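Local coordinates for amino acid adenylation domain-containing protein (Bacillus stratosphericus LAMA 585, PDB 6ULY) that probably activates an alpha-keto acid by forming its acyl adenylate, as the first adenylation domain of a keto acid-selecting nonribosomal depsipeptide synthetase module, at residues 55-58 / 59-63; 83-86 / 87-91; 401-404 / 405-408; 445-448 / 449-452; 514-517 / 518-521. All coordinates share one frame; numbering follows the deposited sequence.

Overall arrangement
Contacts 1 and 2 lie on adjoining helices, 46-62 and 78-91, and touch through Val56 with Thr83 and Ala87. Contact 2 is wholly buried and dominated by aromatic and aliphatic packing, whereas contact 1 has an apolar side and a partly exposed, arginine-bearing one. Contacts 3 and 4 also meet, their centres about 9 Å apart: the surface loop 401-408 offers carboxylates to the hairpin turn of 445-452, so polar pairing prevails there. Contact 5 stands apart on helix 514-532, its centre more than 40 Å from every other, and part of it faces the second subunit. Three contacts lie within single helices; contact 3 is a loop and contact 4 a hairpin.

Contact 1 of 5, residues 55-58 / 59-63; sequences RVLT and GLRAL. With SO4 (sulfate ion), chain G.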
loop_
_atom_site.group_PDB
_atom_site.type_symbol
_atom_site.label_atom_id
_atom_site.label_comp_id
_atom_site.label_asym_id
_atom_site.label_seq_id
_atom_site.Cartn_x
_atom_site.Cartn_y
_atom_site.Cartn_z
ATOM N N ARG A 55 40.681 -4.137 4.567
ATOM C CA ARG A 55 40.777 -4.059 6.021
ATOM C C ARG A 55 39.411 -4.276 6.659
ATOM O O ARG A 55 39.252 -5.120 7.551
ATOM C CB ARG A 55 41.370 -2.710 6.438
ATOM C CG ARG A 55 42.788 -2.474 5.936
ATOM C CD ARG A 55 43.400 -1.203 6.513
ATOM N NE ARG A 55 44.462 -0.676 5.655
ATOM C CZ ARG A 55 45.692 -1.180 5.586
ATOM N NH1 ARG A 55 46.022 -2.233 6.321
ATOM N NH2 ARG A 55 46.591 -0.635 4.776
ATOM N N VAL A 56 38.402 -3.534 6.200
ATOM C CA VAL A 56 37.052 -3.737 6.721
ATOM C C VAL A 56 36.621 -5.186 6.526
ATOM O O VAL A 56 35.923 -5.761 7.373
ATOM C CB VAL A 56 36.067 -2.756 6.059
ATOM C CG1 VAL A 56 34.639 -3.062 6.496
ATOM C CG2 VAL A 56 36.436 -1.328 6.409
ATOM N N LEU A 57 37.037 -5.805 5.417
ATOM C CA LEU A 57 36.667 -7.195 5.165
ATOM C C LEU A 57 37.193 -8.115 6.257
ATOM O O LEU A 57 36.544 -9.109 6.604
ATOM C CB LEU A 57 37.187 -7.639 3.797
ATOM C CG LEU A 57 36.996 -9.116 3.445
ATOM C CD1 LEU A 57 35.517 -9.492 3.403
ATOM C CD2 LEU A 57 37.663 -9.425 2.111
ATOM N N THR A 58 38.375 -7.815 6.799
ATOM C CA THR A 58 38.911 -8.636 7.880
ATOM C C THR A 58 37.969 -8.642 9.074
ATOM O O THR A 58 37.711 -9.695 9.670
ATOM C CB THR A 58 40.289 -8.125 8.301
ATOM O OG1 THR A 58 41.215 -8.278 7.220
ATOM C CG2 THR A 58 40.789 -8.893 9.520
ATOM N N GLY A 59 37.457 -7.470 9.446
ATOM C CA GLY A 59 36.567 -7.395 10.591
ATOM C C GLY A 59 35.234 -8.071 10.341
ATOM O O GLY A 59 34.701 -8.750 11.223
ATOM N N LEU A 60 34.676 -7.898 9.141
ATOM C CA LEU A 60 33.396 -8.527 8.828
ATOM C C LEU A 60 33.499 -10.044 8.900
ATOM O O LEU A 60 32.621 -10.708 9.464
ATOM C CB LEU A 60 32.914 -8.083 7.446
ATOM C CG LEU A 60 32.630 -6.587 7.288
ATOM C CD1 LEU A 60 32.177 -6.271 5.876
ATOM C CD2 LEU A 60 31.596 -6.116 8.300
ATOM N N ARG A 61 34.573 -10.614 8.343
ATOM C CA ARG A 61 34.761 -12.057 8.441
ATOM C C ARG A 61 35.033 -12.483 9.877
ATOM O O ARG A 61 34.669 -13.597 10.270
ATOM C CB ARG A 61 35.894 -12.500 7.514
ATOM C CG ARG A 61 35.460 -12.614 6.061
ATOM C CD ARG A 61 36.615 -12.894 5.120
ATOM N NE ARG A 61 36.137 -13.202 3.775
ATOM C CZ ARG A 61 36.878 -13.128 2.674
ATOM N NH1 ARG A 61 38.145 -12.745 2.743
ATOM N NH2 ARG A 61 36.345 -13.429 1.498
ATOM N N ALA A 62 35.651 -11.612 10.678
ATOM C CA ALA A 62 35.834 -11.918 12.093
ATOM C C ALA A 62 34.499 -12.008 12.820
ATOM O O ALA A 62 34.382 -12.731 13.817
ATOM C CB ALA A 62 36.724 -10.866 12.751
ATOM N N LEU A 63 33.487 -11.285 12.343
ATOM C CA LEU A 63 32.153 -11.337 12.926
ATOM C C LEU A 63 31.315 -12.485 12.379
ATOM O O LEU A 63 30.153 -12.622 12.773
ATOM C CB LEU A 63 31.433 -10.008 12.690
ATOM C CG LEU A 63 32.106 -8.810 13.365
ATOM C CD1 LEU A 63 31.503 -7.494 12.902
ATOM C CD2 LEU A 63 32.017 -8.935 14.879
HETATM S S SO4 G . 48.386 -4.462 5.708
HETATM O O1 SO4 G . 47.401 -5.186 4.979
HETATM O O2 SO4 G . 47.860 -4.108 6.994
HETATM O O3 SO4 G . 49.526 -5.335 5.899
HETATM O O4 SO4 G . 48.745 -3.263 4.963
#
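One face of the Arg61 guanidinium lies against the branched end of Leu57, four residues earlier in the helix. Leu57 CD1 stands 3.8 Å above the guanidinium plane, displaced toward its rim, while Leu57 CD2 approaches Arg61 NH1 at 3.4 Å. The Arg61 chain is stretched out from CG to NE, which lays CG and CD alongside Leu57 CD1 before the charged group is reached. That group is held from outside: NH1 forms a salt bridge with Asp162 and a hydrogen bond with Ala164 O. Arg55 is approached differently, with a sulfate oxygen at the edge of its guanidinium and in plane; Arg55 NH1 donates to sulfate O2 at 2.7 Å, and weak bonds run from NH1 and NH2 to O4. Arg55 NH1 also bonds Leu159 O. The sulfate, probably from the crystallisation liquor, also accepts from Arg161 N.

Backbone bonds of the alpha-helical i to i+4 kind tie the two segments. Leu60 N to Val56 O spans 3.0 Å with a nearly straight N-H (164°), whereas Ala62 N to Thr58 O is bent to 145° close to the helix end. Val56 CG1 and Leu60 CD1 lie side by side, 4.1 Å apart. They belong to the apolar side of helix 46-62, where Val56 and Leu60 pack on Ala87 of helix 78-91 and Leu60 also reaches Leu127 of strand 125-128.

Contact 2 of 5, residues 83-86 / 87-91; sequences TAFW and ACVLG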
loop_
_atom_site.group_PDB
_atom_site.type_symbol
_atom_site.label_atom_id
_atom_site.label_comp_id
_atom_site.label_asym_id
_atom_site.label_seq_id
_atom_site.Cartn_x
_atom_site.Cartn_y
_atom_site.Cartn_z
ATOM N N THR A 83 33.468 2.588 1.878
ATOM C CA THR A 83 34.416 1.538 2.236
ATOM C C THR A 83 33.692 0.263 2.637
ATOM O O THR A 83 34.096 -0.840 2.250
ATOM C CB THR A 83 35.324 2.014 3.374
ATOM O OG1 THR A 83 36.026 3.190 2.962
ATOM C CG2 THR A 83 36.332 0.941 3.764
ATOM N N ALA A 84 32.625 0.397 3.427
ATOM C CA ALA A 84 31.855 -0.768 3.842
ATOM C C ALA A 84 31.213 -1.459 2.646
ATOM O O ALA A 84 31.119 -2.691 2.608
ATOM C CB ALA A 84 30.791 -0.350 4.856
ATOM N N PHE A 85 30.756 -0.681 1.665
ATOM C CA PHE A 85 30.140 -1.266 0.480
ATOM C C PHE A 85 31.124 -2.153 -0.268
ATOM O O PHE A 85 30.779 -3.262 -0.694
ATOM C CB PHE A 85 29.625 -0.158 -0.433
ATOM C CG PHE A 85 29.111 -0.651 -1.753
ATOM C CD1 PHE A 85 27.797 -1.069 -1.886
ATOM C CD2 PHE A 85 29.938 -0.686 -2.865
ATOM C CE1 PHE A 85 27.319 -1.518 -3.103
ATOM C CE2 PHE A 85 29.465 -1.134 -4.084
ATOM C CZ PHE A 85 28.152 -1.553 -4.202
ATOM N N TRP A 86 32.359 -1.685 -0.433
ATOM C CA TRP A 86 33.326 -2.446 -1.210
ATOM C C TRP A 86 33.899 -3.612 -0.421
ATOM O O TRP A 86 34.200 -4.658 -1.006
ATOM C CB TRP A 86 34.420 -1.513 -1.704
ATOM C CG TRP A 86 33.932 -0.646 -2.818
ATOM C CD1 TRP A 86 33.617 0.675 -2.753
ATOM C CD2 TRP A 86 33.678 -1.056 -4.166
ATOM N NE1 TRP A 86 33.195 1.121 -3.982
ATOM C CE2 TRP A 86 33.223 0.077 -4.867
ATOM C CE3 TRP A 86 33.801 -2.268 -4.850
ATOM C CZ2 TRP A 86 32.890 0.033 -6.217
ATOM C CZ3 TRP A 86 33.471 -2.308 -6.189
ATOM C CH2 TRP A 86 33.023 -1.166 -6.859
ATOM N N ALA A 87 34.026 -3.476 0.900
ATOM C CA ALA A 87 34.339 -4.643 1.715
ATOM C C ALA A 87 33.327 -5.755 1.465
ATOM O O ALA A 87 33.696 -6.923 1.286
ATOM C CB ALA A 87 34.371 -4.258 3.193
ATOM N N CYS A 88 32.038 -5.404 1.430
ATOM C CA CYS A 88 31.001 -6.395 1.163
ATOM C C CYS A 88 31.140 -6.977 -0.239
ATOM O O CYS A 88 31.013 -8.192 -0.432
ATOM C CB CYS A 88 29.623 -5.761 1.346
ATOM S SG CYS A 88 29.202 -5.353 3.053
ATOM N N VAL A 89 31.381 -6.124 -1.233
ATOM C CA VAL A 89 31.650 -6.609 -2.584
ATOM C C VAL A 89 32.795 -7.615 -2.579
ATOM O O VAL A 89 32.728 -8.654 -3.242
ATOM C CB VAL A 89 31.949 -5.424 -3.521
ATOM C CG1 VAL A 89 32.527 -5.921 -4.843
ATOM C CG2 VAL A 89 30.688 -4.604 -3.747
ATOM N N LEU A 90 33.868 -7.321 -1.838
ATOM C CA LEU A 90 35.009 -8.235 -1.812
ATOM C C LEU A 90 34.639 -9.552 -1.143
ATOM O O LEU A 90 35.055 -10.625 -1.596
ATOM C CB LEU A 90 36.196 -7.590 -1.089
ATOM C CG LEU A 90 36.870 -6.412 -1.787
ATOM C CD1 LEU A 90 38.012 -5.881 -0.935
ATOM C CD2 LEU A 90 37.369 -6.812 -3.167
ATOM N N GLY A 91 33.863 -9.495 -0.070
ATOM C CA GLY A 91 33.512 -10.694 0.654
ATOM C C GLY A 91 32.344 -11.472 0.093
ATOM O O GLY A 91 32.013 -12.533 0.629
#
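In the beta-alpha-beta unit formed by strand 70-74, helix 78-91 and strand 94-97, the connecting helix carries Phe85, Trp86 and Val89 as one buried apolar cluster. Val89 has both branches engaged. Its CG2 lies over a face of the Phe85 ring in a CH-pi contact, 4.1 Å from the centroid and 28° off the ring normal, with CE2 of Phe85 the ring atom nearest to it. Its CG1 meets the six-membered part of the indole obliquely, 3.9 Å from Trp86 CE3. With CG1 anti to the backbone N (chi1 168°), the two methyls of Val89 are divided between the two aromatic groups.

The aromatics also meet each other. Phe85 CD2 stands 3.8 Å above the Trp86 plane, offset toward the rim, while Trp86 CD1 lies at the edge of the Phe85 ring and in its plane. The five-membered part of the indole is anchored by a hydrogen bond from NE1 to NE2 of His231 in helix 224-237; the His231 ring meets the indole at about 65°. Phe85, Trp86 and Val89 all touch Leu18 of helix 18-26.

Four consecutive i to i+4 backbone bonds join 83-86 to 87-91, from Ala87 N to Thr83 O through to Leu90 N to Trp86 O, the last spanning 2.8 Å. The same Trp86 oxygen is packed by the Leu90 side chain, whose CG comes to 3.3 Å of it.

Contact 3 of 5, residues 401-404 / 405-408; sequences LLPE and DHIG
His406 CB packs on the backbone of Pro403, 3.4 Å from its carbonyl O. The next atom, His406 CG, sits 3.8 Å from Pro403 CD, where the imidazole begins to pass along the pyrrolidine ring. Farther out, His406 CD2 has two different neighbours: Glu404 O at 3.3 Å, at the ring edge and in plane, and Pro403 CG over the face. NE2 at the tip still has Pro403 CG above it, 3.8 Å away. Taken together this is a CH-pi contact, with Pro403 CD 4.0 Å from the imidazole centroid and only 22° off the ring normal. The first torsion (chi1 -81°) places His406 CG beside its own backbone N, which turns the ring back against the proline.

A water bridges the mouth of the turn. It donates to Pro403 O at 2.8 Å and accepts from His406 N at 3.0 Å, so the two backbone atoms are joined through the water. Leu402 adds an apolar touch, its CD1 resting near Gly408 CA where strand 408-413 starts.

The loop joins antiparallel strands 391-395 and 408-413, and its acidic side chains reach the hairpin of strand 438-447. Glu404 OE1 and OE2 accept from the backbone N atoms of Glu448 and Gly449, while Asp405 OD1 bonds His447 ND1. Glu404 OE1 and Asp405 OD2 are 5.2 Å apart; with these partners both carboxylates probably remain charged.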
loop_
_atom_site.group_PDB
_atom_site.type_symbol
_atom_site.label_atom_id
_atom_site.label_comp_id
_atom_site.label_asym_id
_atom_site.label_seq_id
_atom_site.Cartn_x
_atom_site.Cartn_y
_atom_site.Cartn_z
ATOM N N LEU A 401 -0.265 -1.892 -26.673
ATOM C CA LEU A 401 0.655 -0.868 -27.152
ATOM C C LEU A 401 -0.119 0.346 -27.652
ATOM O O LEU A 401 -1.126 0.212 -28.349
ATOM C CB LEU A 401 1.525 -1.446 -28.267
ATOM C CG LEU A 401 2.667 -0.584 -28.800
ATOM C CD1 LEU A 401 3.679 -0.241 -27.702
ATOM C CD2 LEU A 401 3.344 -1.309 -29.950
ATOM N N LEU A 402 0.341 1.531 -27.273
ATOM C CA LEU A 402 -0.243 2.775 -27.751
ATOM C C LEU A 402 0.650 3.400 -28.808
ATOM O O LEU A 402 1.802 2.998 -28.987
ATOM C CB LEU A 402 -0.439 3.756 -26.592
ATOM C CG LEU A 402 -1.669 3.575 -25.706
ATOM C CD1 LEU A 402 -1.494 4.362 -24.414
ATOM C CD2 LEU A 402 -2.932 4.015 -26.420
ATOM N N PRO A 403 0.151 4.390 -29.541
ATOM C CA PRO A 403 1.017 5.143 -30.451
ATOM C C PRO A 403 1.754 6.243 -29.697
ATOM O O PRO A 403 1.476 6.536 -28.534
ATOM C CB PRO A 403 0.045 5.731 -31.485
ATOM C CG PRO A 403 -1.356 5.411 -30.986
ATOM C CD PRO A 403 -1.238 4.878 -29.589
ATOM N N GLU A 404 2.715 6.849 -30.385
ATOM C CA GLU A 404 3.416 7.981 -29.800
ATOM C C GLU A 404 2.433 9.126 -29.563
ATOM O O GLU A 404 1.355 9.189 -30.159
ATOM C CB GLU A 404 4.566 8.431 -30.701
ATOM C CG GLU A 404 5.747 7.467 -30.738
ATOM C CD GLU A 404 7.058 8.159 -31.091
ATOM O OE1 GLU A 404 7.008 9.259 -31.682
ATOM O OE2 GLU A 404 8.138 7.611 -30.774
ATOM N N ASP A 405 2.810 10.025 -28.654
ATOM C CA ASP A 405 1.983 11.180 -28.293
ATOM C C ASP A 405 0.650 10.753 -27.677
ATOM O O ASP A 405 -0.373 11.423 -27.851
ATOM C CB ASP A 405 1.748 12.089 -29.505
ATOM C CG ASP A 405 3.032 12.709 -30.032
ATOM O OD1 ASP A 405 3.865 13.146 -29.211
ATOM O OD2 ASP A 405 3.207 12.756 -31.270
ATOM N N HIS A 406 0.656 9.637 -26.949
ATOM C CA HIS A 406 -0.509 9.153 -26.214
ATOM C C HIS A 406 -0.067 8.820 -24.798
ATOM O O HIS A 406 0.814 7.975 -24.607
ATOM C CB HIS A 406 -1.123 7.917 -26.879
ATOM C CG HIS A 406 -2.024 8.226 -28.034
ATOM N ND1 HIS A 406 -3.399 8.164 -27.943
ATOM C CD2 HIS A 406 -1.748 8.583 -29.312
ATOM C CE1 HIS A 406 -3.931 8.478 -29.111
ATOM N NE2 HIS A 406 -2.950 8.736 -29.959
ATOM N N ILE A 407 -0.675 9.476 -23.811
ATOM C CA ILE A 407 -0.324 9.216 -22.421
ATOM C C ILE A 407 -0.809 7.831 -22.023
ATOM O O ILE A 407 -1.992 7.505 -22.164
ATOM C CB ILE A 407 -0.916 10.294 -21.501
ATOM C CG1 ILE A 407 -0.226 11.639 -21.759
ATOM C CG2 ILE A 407 -0.766 9.871 -20.040
ATOM C CD1 ILE A 407 -0.800 12.798 -20.972
ATOM N N GLY A 408 0.107 7.010 -21.518
ATOM C CA GLY A 408 -0.234 5.683 -21.047
ATOM C C GLY A 408 0.717 5.202 -19.972
ATOM O O GLY A 408 1.459 5.998 -19.387
HETATM O O HOH W 1 2.904 7.674 -26.432
#

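Contact 4 of 5, residues 445-448 / 449-452; sequences FLHE and GRLT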
loop_
_atom_site.group_PDB
_atom_site.type_symbol
_atom_site.label_atom_id
_atom_site.label_comp_id
_atom_site.label_asym_id
_atom_site.label_seq_id
_atom_site.Cartn_x
_atom_site.Cartn_y
_atom_site.Cartn_z
ATOM N N PHE A 445 4.419 9.449 -22.142
ATOM C CA PHE A 445 4.273 9.175 -23.560
ATOM C C PHE A 445 5.651 9.129 -24.201
ATOM O O PHE A 445 6.654 9.532 -23.610
ATOM C CB PHE A 445 3.388 10.226 -24.247
ATOM C CG PHE A 445 3.913 11.622 -24.143
ATOM C CD1 PHE A 445 4.721 12.148 -25.139
ATOM C CD2 PHE A 445 3.601 12.412 -23.049
ATOM C CE1 PHE A 445 5.210 13.435 -25.044
ATOM C CE2 PHE A 445 4.089 13.701 -22.948
ATOM C CZ PHE A 445 4.892 14.214 -23.948
ATOM N N LEU A 446 5.688 8.610 -25.421
ATOM C CA LEU A 446 6.886 8.608 -26.245
ATOM C C LEU A 446 6.670 9.550 -27.419
ATOM O O LEU A 446 5.567 9.635 -27.967
ATOM C CB LEU A 446 7.218 7.196 -26.735
ATOM C CG LEU A 446 7.950 6.309 -25.723
ATOM C CD1 LEU A 446 7.932 4.850 -26.152
ATOM C CD2 LEU A 446 9.384 6.776 -25.536
ATOM N N HIS A 447 7.721 10.278 -27.780
ATOM C CA HIS A 447 7.659 11.253 -28.864
ATOM C C HIS A 447 9.028 11.261 -29.522
ATOM O O HIS A 447 10.013 11.652 -28.890
ATOM C CB HIS A 447 7.284 12.636 -28.337
ATOM C CG HIS A 447 7.351 13.716 -29.371
ATOM N ND1 HIS A 447 6.263 14.094 -30.126
ATOM C CD2 HIS A 447 8.379 14.500 -29.775
ATOM C CE1 HIS A 447 6.616 15.063 -30.951
ATOM N NE2 HIS A 447 7.895 15.327 -30.759
ATOM N N GLU A 448 9.097 10.815 -30.776
ATOM C CA GLU A 448 10.370 10.670 -31.481
ATOM C C GLU A 448 11.318 9.753 -30.717
ATOM O O GLU A 448 12.537 9.957 -30.715
ATOM C CB GLU A 448 11.027 12.031 -31.730
ATOM C CG GLU A 448 10.168 13.007 -32.525
ATOM C CD GLU A 448 9.874 12.526 -33.934
ATOM O OE1 GLU A 448 10.755 11.882 -34.545
ATOM O OE2 GLU A 448 8.757 12.790 -34.428
ATOM N N GLY A 449 10.763 8.738 -30.058
ATOM C CA GLY A 449 11.560 7.793 -29.304
ATOM C C GLY A 449 12.030 8.290 -27.959
ATOM O O GLY A 449 12.803 7.590 -27.294
ATOM N N ARG A 450 11.588 9.469 -27.534
ATOM C CA ARG A 450 12.020 10.077 -26.284
ATOM C C ARG A 450 10.876 10.032 -25.280
ATOM O O ARG A 450 9.743 10.405 -25.603
ATOM C CB ARG A 450 12.483 11.517 -26.520
ATOM C CG ARG A 450 13.618 11.627 -27.541
ATOM C CD ARG A 450 14.137 13.050 -27.676
ATOM N NE ARG A 450 13.123 13.972 -28.183
ATOM C CZ ARG A 450 13.000 14.346 -29.455
ATOM N NH1 ARG A 450 13.828 13.881 -30.381
ATOM N NH2 ARG A 450 12.041 15.195 -29.801
ATOM N N LEU A 451 11.175 9.570 -24.069
ATOM C CA LEU A 451 10.161 9.419 -23.036
ATOM C C LEU A 451 9.871 10.754 -22.363
ATOM O O LEU A 451 10.775 11.561 -22.135
ATOM C CB LEU A 451 10.626 8.408 -21.987
ATOM C CG LEU A 451 9.752 8.247 -20.744
ATOM C CD1 LEU A 451 8.417 7.603 -21.107
ATOM C CD2 LEU A 451 10.486 7.431 -19.697
ATOM N N THR A 452 8.603 10.974 -22.028
ATOM C CA THR A 452 8.196 12.138 -21.249
ATOM C C THR A 452 7.191 11.663 -20.209
ATOM O O THR A 452 6.111 11.179 -20.563
ATOM C CB THR A 452 7.592 13.230 -22.135
ATOM O OG1 THR A 452 8.600 13.751 -23.010
ATOM C CG2 THR A 452 7.042 14.362 -21.294
#
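Thr452 lies over one face of the Phe445 ring, its CB 3.4 Å above the ring plane and offset toward the rim, in a CH-pi contact. Thr452 CG2 comes equally close to Phe445 CZ and CE2. The ring reaches across to its neighbour because Phe445 CG takes the crowded position between backbone N and carbonyl carbon (chi1 60°). Near the turn, the Arg450 guanidinium has one face over Glu448 CB, which is 3.4 Å from its plane, and over His447 O. Arg450 NH2 meets the His447 ring at its edge, 3.7 Å from CD2, with the two planes 61° apart. On the other face of the sheet Leu446 CD2 approaches Leu451 CB at 4.1 Å.

These side chains are set in register by a two-residue beta hairpin. Phe445 with Thr452 and His447 with Arg450 are hydrogen-bonded pairs, each closed by two backbone bonds, and Leu446 with Leu451 is the non-hydrogen-bonded pair between them. A type I' turn from His447 to Arg450 closes the hairpin, with positive phi at Glu448 and Gly449. The Arg450 N to His447 O bond, 3.0 Å long, comes from above the carbonyl plane.

In the next shell, Arg450 NE forms a salt bridge with Glu382, which also touches His447 and Thr452, and Phe358 meets the Phe445 ring nearly at right angles. The Leu451 side chain is about 8 Å from the bound keto acyl adenylate. Strands 438-447 and 450-456 end a five-stranded antiparallel sheet, where Leu446 and Leu451 pack on Ile394 of strand 391-395, while Phe445 and Thr452 touch Leu356 of strand 355-359.

Contact 5 of 5, residues 514-517 / 518-521; sequences PAYI and MRAS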
loop_
_atom_site.group_PDB
_atom_site.type_symbol
_atom_site.label_atom_id
_atom_site.label_comp_id
_atom_site.label_asym_id
_atom_site.label_seq_id
_atom_site.Cartn_x
_atom_site.Cartn_y
_atom_site.Cartn_z
ATOM N N PRO A 514 -13.134 37.428 4.332
ATOM C CA PRO A 514 -13.795 36.200 4.781
ATOM C C PRO A 514 -15.113 35.857 4.056
ATOM O O PRO A 514 -15.304 34.695 3.684
ATOM C CB PRO A 514 -14.030 36.435 6.289
ATOM C CG PRO A 514 -13.829 37.922 6.522
ATOM C CD PRO A 514 -12.864 38.358 5.442
ATOM N N ALA A 515 -16.007 36.832 3.862
ATOM C CA ALA A 515 -17.282 36.585 3.145
ATOM C C ALA A 515 -16.986 36.177 1.695
ATOM O O ALA A 515 -17.600 35.205 1.188
ATOM C CB ALA A 515 -18.190 37.790 3.210
ATOM N N TYR A 516 -16.073 36.896 1.046
ATOM C CA TYR A 516 -15.700 36.642 -0.363
ATOM C C TYR A 516 -15.188 35.209 -0.488
ATOM O O TYR A 516 -15.516 34.534 -1.478
ATOM C CB TYR A 516 -14.638 37.635 -0.850
ATOM C CG TYR A 516 -14.488 37.680 -2.354
ATOM C CD1 TYR A 516 -15.334 38.463 -3.134
ATOM C CD2 TYR A 516 -13.534 36.915 -3.015
ATOM C CE1 TYR A 516 -15.234 38.493 -4.520
ATOM C CE2 TYR A 516 -13.406 36.947 -4.399
ATOM C CZ TYR A 516 -14.266 37.730 -5.157
ATOM O OH TYR A 516 -14.157 37.753 -6.522
ATOM N N ILE A 517 -14.390 34.767 0.477
ATOM C CA ILE A 517 -13.779 33.409 0.441
ATOM C C ILE A 517 -14.880 32.359 0.629
ATOM O O ILE A 517 -14.867 31.339 -0.093
ATOM C CB ILE A 517 -12.659 33.270 1.490
ATOM C CG1 ILE A 517 -11.441 34.123 1.115
ATOM C CG2 ILE A 517 -12.272 31.804 1.678
ATOM C CD1 ILE A 517 -10.444 34.319 2.244
ATOM N N MET A 518 -15.796 32.587 1.566
ATOM C CA MET A 518 -16.881 31.619 1.837
ATOM C C MET A 518 -17.817 31.537 0.625
ATOM O O MET A 518 -18.258 30.421 0.303
ATOM C CB MET A 518 -17.633 31.999 3.113
ATOM C CG MET A 518 -16.841 31.636 4.356
ATOM S SD MET A 518 -17.659 32.083 5.892
ATOM C CE MET A 518 -19.083 30.993 5.824
ATOM N N ARG A 519 -18.063 32.646 -0.066
ATOM C CA ARG A 519 -18.886 32.615 -1.297
ATOM C C ARG A 519 -18.197 31.758 -2.369
ATOM O O ARG A 519 -18.852 30.842 -2.926
ATOM C CB ARG A 519 -19.123 34.021 -1.835
ATOM C CG ARG A 519 -19.911 34.032 -3.133
ATOM C CD ARG A 519 -19.818 35.378 -3.815
ATOM N NE ARG A 519 -20.010 36.452 -2.852
ATOM C CZ ARG A 519 -19.579 37.688 -3.004
ATOM N NH1 ARG A 519 -18.924 38.020 -4.104
ATOM N NH2 ARG A 519 -19.809 38.582 -2.054
ATOM N N ALA A 520 -16.926 32.034 -2.668
ATOM C CA ALA A 520 -16.190 31.293 -3.715
ATOM C C ALA A 520 -16.163 29.806 -3.360
ATOM O O ALA A 520 -16.370 28.995 -4.277
ATOM C CB ALA A 520 -14.798 31.840 -3.905
ATOM N N SER A 521 -15.923 29.466 -2.088
ATOM C CA SER A 521 -15.810 28.059 -1.611
ATOM C C SER A 521 -17.113 27.300 -1.867
ATOM O O SER A 521 -17.055 26.154 -2.352
ATOM C CB SER A 521 -15.432 28.008 -0.158
ATOM O OG SER A 521 -14.145 28.575 0.030
#
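Ile517 O takes two donors from Ser521, one turn on: the backbone N at 2.9 Å and the hydroxyl OG, also at 2.9 Å. They approach from opposite faces of the carbonyl plane, OG lying 39° out of it. The Ser521 hydroxyl can turn back in this way because OG is beside its own backbone N (chi1 -64°), anti to the carbonyl carbon.

Three further carbonyls are satisfied by the regular alpha-helical bonds: Pro514 O by Met518 N, Ala515 O by Arg519 N at 2.9 Å, and Tyr516 O by Ala520 N at 3.1 Å. Near the start of the helix, Tyr516 N donates to the Glu513 carboxylate. Arg519 reaches back toward Tyr516 without such a bond; its NH1 comes to 3.7 Å of Tyr516 CE1, the guanidinium and ring planes 67° apart.

Helix 514-532 links strands 502-509 and 539-543 in a beta-alpha-beta unit. Met518 also packs on Gln543 of the second subunit, and Pro514 on that subunit's Met518. Donating to Ile517 O gives the Ser521 hydroxyl proton a partner within its own helix, consistent with the side chain's packing against Phe507 and Pro541.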